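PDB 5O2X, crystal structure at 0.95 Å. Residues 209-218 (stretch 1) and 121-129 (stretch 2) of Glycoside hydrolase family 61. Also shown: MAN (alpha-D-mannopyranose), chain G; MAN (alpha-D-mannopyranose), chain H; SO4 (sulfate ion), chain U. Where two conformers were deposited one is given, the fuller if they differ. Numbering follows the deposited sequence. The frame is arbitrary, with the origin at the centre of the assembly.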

# COMPACT_ATOMS: atom_id res chain seq x y z
N ASN A 209 12.83 -16.41 -8.90
CA ASN A 209 12.78 -16.36 -10.35
C ASN A 209 11.37 -16.67 -10.78
O ASN A 209 10.89 -17.80 -10.59
CB ASN A 209 13.75 -17.40 -10.91
CG ASN A 209 13.79 -17.37 -12.40
OD1 ASN A 209 13.28 -16.42 -13.03
ND2 ASN A 209 14.43 -18.37 -12.99
N ILE A 210 10.68 -15.68 -11.35
CA ILE A 210 9.32 -15.91 -11.84
C ILE A 210 9.32 -16.45 -13.29
O ILE A 210 8.28 -16.82 -13.79
CB ILE A 210 8.45 -14.64 -11.73
CG1 ILE A 210 8.87 -13.56 -12.72
CG2 ILE A 210 8.40 -14.16 -10.28
CD1 ILE A 210 7.96 -12.35 -12.73
N TYR A 211 10.51 -16.52 -13.92
CA TYR A 211 10.65 -16.93 -15.33
C TYR A 211 10.94 -18.42 -15.42
O TYR A 211 11.92 -18.89 -15.99
CB TYR A 211 11.66 -16.04 -16.07
CG TYR A 211 11.19 -14.60 -16.00
CD1 TYR A 211 10.14 -14.15 -16.75
CD2 TYR A 211 11.79 -13.69 -15.14
CE1 TYR A 211 9.69 -12.83 -16.68
CE2 TYR A 211 11.36 -12.38 -15.05
CZ TYR A 211 10.30 -11.95 -15.79
OH TYR A 211 9.84 -10.65 -15.68
N THR A 212 10.04 -19.17 -14.80
CA THR A 212 10.11 -20.61 -14.71
C THR A 212 8.67 -21.08 -14.58
O THR A 212 7.79 -20.36 -14.14
CB THR A 212 10.96 -21.05 -13.54
OG1 THR A 212 10.94 -22.48 -13.49
CG2 THR A 212 10.50 -20.47 -12.24
N SER A 213 8.41 -22.33 -14.99
CA SER A 213 7.06 -22.89 -14.87
C SER A 213 7.22 -24.42 -14.73
O SER A 213 8.01 -25.01 -15.44
CB SER A 213 6.27 -22.59 -16.09
OG SER A 213 4.93 -22.96 -15.81
N PRO A 214 6.48 -25.05 -13.80
CA PRO A 214 5.48 -24.50 -12.92
C PRO A 214 6.08 -23.59 -11.82
O PRO A 214 7.28 -23.63 -11.57
CB PRO A 214 4.79 -25.72 -12.30
CG PRO A 214 5.77 -26.79 -12.43
CD PRO A 214 6.58 -26.51 -13.66
N LEU A 215 5.25 -22.76 -11.22
CA LEU A 215 5.69 -21.75 -10.29
C LEU A 215 4.68 -21.66 -9.17
O LEU A 215 3.48 -21.62 -9.38
CB LEU A 215 5.77 -20.40 -11.00
CG LEU A 215 6.25 -19.21 -10.18
CD1 LEU A 215 7.64 -19.37 -9.67
CD2 LEU A 215 6.11 -17.93 -10.99
N ASN A 216 5.18 -21.56 -7.94
CA ASN A 216 4.40 -21.24 -6.77
C ASN A 216 4.95 -19.95 -6.13
O ASN A 216 6.09 -19.56 -6.39
CB ASN A 216 4.42 -22.34 -5.74
CG ASN A 216 3.72 -23.60 -6.21
OD1 ASN A 216 4.22 -24.70 -5.99
ND2 ASN A 216 2.52 -23.44 -6.74
N TYR A 217 4.12 -19.30 -5.30
CA TYR A 217 4.51 -18.00 -4.74
C TYR A 217 4.01 -17.79 -3.34
O TYR A 217 2.80 -17.84 -3.14
CB TYR A 217 4.05 -16.85 -5.61
CG TYR A 217 4.60 -15.53 -5.15
CD1 TYR A 217 5.93 -15.26 -5.33
CD2 TYR A 217 3.83 -14.59 -4.51
CE1 TYR A 217 6.49 -14.07 -4.91
CE2 TYR A 217 4.37 -13.39 -4.08
CZ TYR A 217 5.71 -13.14 -4.27
OH TYR A 217 6.23 -11.96 -3.81
N ILE A 218 4.92 -17.49 -2.40
CA ILE A 218 4.59 -17.14 -1.01
C ILE A 218 4.69 -15.62 -0.88
O ILE A 218 5.81 -15.09 -0.92
CB ILE A 218 5.52 -17.85 -0.02
CG1 ILE A 218 5.42 -19.37 -0.20
CG2 ILE A 218 5.20 -17.40 1.41
CD1 ILE A 218 6.44 -20.12 0.63
C1 MAN G . 12.01 -23.10 -12.80
C2 MAN G . 12.05 -24.56 -13.31
C3 MAN G . 10.71 -25.25 -12.98
C4 MAN G . 10.39 -25.13 -11.49
C5 MAN G . 10.48 -23.68 -11.02
C6 MAN G . 10.45 -23.60 -9.51
O2 MAN G . 13.10 -25.26 -12.68
O3 MAN G . 10.74 -26.63 -13.34
O4 MAN G . 9.06 -25.66 -11.24
O5 MAN G . 11.74 -23.12 -11.39
O6 MAN G . 9.88 -22.35 -9.13
C1 MAN H . 4.07 -22.79 -16.93
C2 MAN H . 2.65 -23.05 -16.37
C3 MAN H . 2.49 -24.49 -15.89
C4 MAN H . 2.98 -25.47 -16.93
C5 MAN H . 4.40 -25.14 -17.33
C6 MAN H . 4.92 -26.18 -18.32
O2 MAN H . 1.76 -22.78 -17.42
O3 MAN H . 1.14 -24.86 -15.60
O4 MAN H . 2.92 -26.78 -16.38
O5 MAN H . 4.43 -23.82 -17.88
O6 MAN H . 4.92 -27.45 -17.67
S SO4 U . -1.41 -17.45 -17.50
O1 SO4 U . -2.64 -17.21 -18.32
O2 SO4 U . -0.48 -18.29 -18.28
O3 SO4 U . -1.75 -17.99 -16.17
O4 SO4 U . -0.73 -16.19 -17.20
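Stretch 2 (121-129) SGGDPGTWA

Stretch 2 lies against stretch 1 as a loop that leads into a short strand, 127-128, with Trp128 at the N-cap of the helix that begins at Ala129. Stretch 1 has no regular helix or strand. The backbones come closest where Tyr211 faces Asp124, with CA atoms 3.9 Å apart, and where Ser213 faces Gly123, with CA atoms 4.7 Å apart. As stretch 1 runs from Tyr211 to Ser213, stretch 2 runs back from Asp124 to Gly123, so the two segments are locally antiparallel. Together they bury 468 Å².

One direct hydrogen bond joins the two, from Asp124 N to Ile210 O at 3.0 Å. Thr212 N also donates to Ile210 O, weakly, at 3.1 Å. Asp124 has positive phi (57°) and precedes a cis peptide bond to Pro125. Asp124 is t at chi1, and Asp124 OD1 lies 3.3 Å from Tyr211 CA, near the plane of the Tyr211 ring at its edge.

Gly123 is extended. A CB there would point toward stretch 1 and lie about 2.6 Å from Thr212 O, a clash. Gly122 has positive phi, which favours glycine, and a CB there would run into sulfate O3.

Trp128 gives the largest covered area, 93 Å². Its chi1 is m and chi2 79°, and its CA-to-CB bond points toward stretch 1. Trp128 NE1 donates to Pro125 O at 2.8 Å, which ties the indole to its own loop. The six-membered ring then reaches three side chains. In the p, t rotamer Ile210 brings CG2 to 3.5 Å from Trp128 CZ2, while Ile210 CD1 reaches to 4.1 Å from Pro125 CB. In t, p, Leu215 CD2 comes to 4.1 Å from Trp128 CZ2. With chi1 t, Tyr217 turns a ring face to the indole edge: Tyr217 CD1 is 3.6 Å from Trp128 CH2, and the planes meet at 79°.

With chi1 m, Tyr211 brings CE1 to 3.9 Å from Pro125 CB. Tyr211 N is held by Asn209 OD1 at 2.9 Å.

The oxygen of water 1 lies 2.7 Å from Gly122 O and 2.8 Å from Leu215 O, within hydrogen-bonding reach of both. The oxygen of water 2 accepts from Leu215 N at 3.0 Å.

The CA-to-CB bond of Thr212 points away from stretch 2, and Thr212 OG1 is bonded to mannose C1 of chain G (1.4 Å). The CA-to-CB bond of Ser213 points toward stretch 2, and its chi1 is t; Ser213 OG is bonded to C1 of the chain H mannose (1.4 Å) and remains 4.2 Å from Gly123 CA.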

# COMPACT_ATOMS: atom_id res chain seq x y z
N SER A 121 -1.98 -17.41 -11.46
CA SER A 121 -1.93 -18.58 -12.35
C SER A 121 -0.62 -18.60 -13.10
O SER A 121 0.02 -17.54 -13.32
CB SER A 121 -3.05 -18.55 -13.36
OG SER A 121 -2.99 -17.40 -14.15
N GLY A 122 -0.24 -19.76 -13.56
CA GLY A 122 0.77 -19.90 -14.56
C GLY A 122 2.17 -19.62 -14.03
O GLY A 122 2.46 -19.67 -12.80
N GLY A 123 3.08 -19.33 -14.94
CA GLY A 123 4.44 -19.00 -14.65
C GLY A 123 5.14 -18.53 -15.90
O GLY A 123 4.65 -18.68 -16.99
N ASP A 124 6.29 -17.90 -15.71
CA ASP A 124 7.12 -17.43 -16.85
C ASP A 124 6.37 -16.48 -17.79
O ASP A 124 6.29 -16.75 -18.97
CB ASP A 124 7.70 -18.59 -17.62
CG ASP A 124 8.76 -18.15 -18.62
OD1 ASP A 124 9.44 -17.18 -18.36
OD2 ASP A 124 8.87 -18.75 -19.71
N PRO A 125 5.82 -15.35 -17.28
CA PRO A 125 5.88 -14.89 -15.91
C PRO A 125 4.71 -15.31 -15.03
O PRO A 125 4.82 -15.17 -13.81
CB PRO A 125 5.88 -13.36 -16.08
CG PRO A 125 4.99 -13.14 -17.28
CD PRO A 125 5.34 -14.30 -18.19
N GLY A 126 3.63 -15.81 -15.62
CA GLY A 126 2.36 -15.99 -14.93
C GLY A 126 1.55 -14.72 -14.88
O GLY A 126 1.98 -13.68 -15.32
N THR A 127 0.35 -14.85 -14.34
CA THR A 127 -0.55 -13.73 -14.11
C THR A 127 -0.53 -13.40 -12.62
O THR A 127 -0.65 -14.31 -11.80
CB THR A 127 -2.00 -14.08 -14.53
OG1 THR A 127 -2.03 -14.42 -15.90
CG2 THR A 127 -2.94 -12.97 -14.29
N TRP A 128 -0.40 -12.12 -12.32
CA TRP A 128 -0.16 -11.62 -10.97
C TRP A 128 -1.25 -10.62 -10.59
O TRP A 128 -1.95 -10.07 -11.43
CB TRP A 128 1.22 -10.94 -10.88
CG TRP A 128 2.35 -11.88 -11.08
CD1 TRP A 128 2.80 -12.37 -12.26
CD2 TRP A 128 3.09 -12.54 -10.04
NE1 TRP A 128 3.84 -13.23 -12.03
CE2 TRP A 128 4.02 -13.37 -10.68
CE3 TRP A 128 3.09 -12.48 -8.65
CZ2 TRP A 128 4.89 -14.16 -9.97
CZ3 TRP A 128 3.96 -13.26 -7.95
CH2 TRP A 128 4.86 -14.09 -8.61
N ALA A 129 -1.29 -10.28 -9.30
CA ALA A 129 -2.10 -9.16 -8.86
C ALA A 129 -1.91 -7.92 -9.72
O ALA A 129 -2.86 -7.22 -10.04
CB ALA A 129 -1.81 -8.83 -7.41
O HOH W 1 1.16 -20.99 -10.84
O HOH W 2 2.54 -22.96 -12.39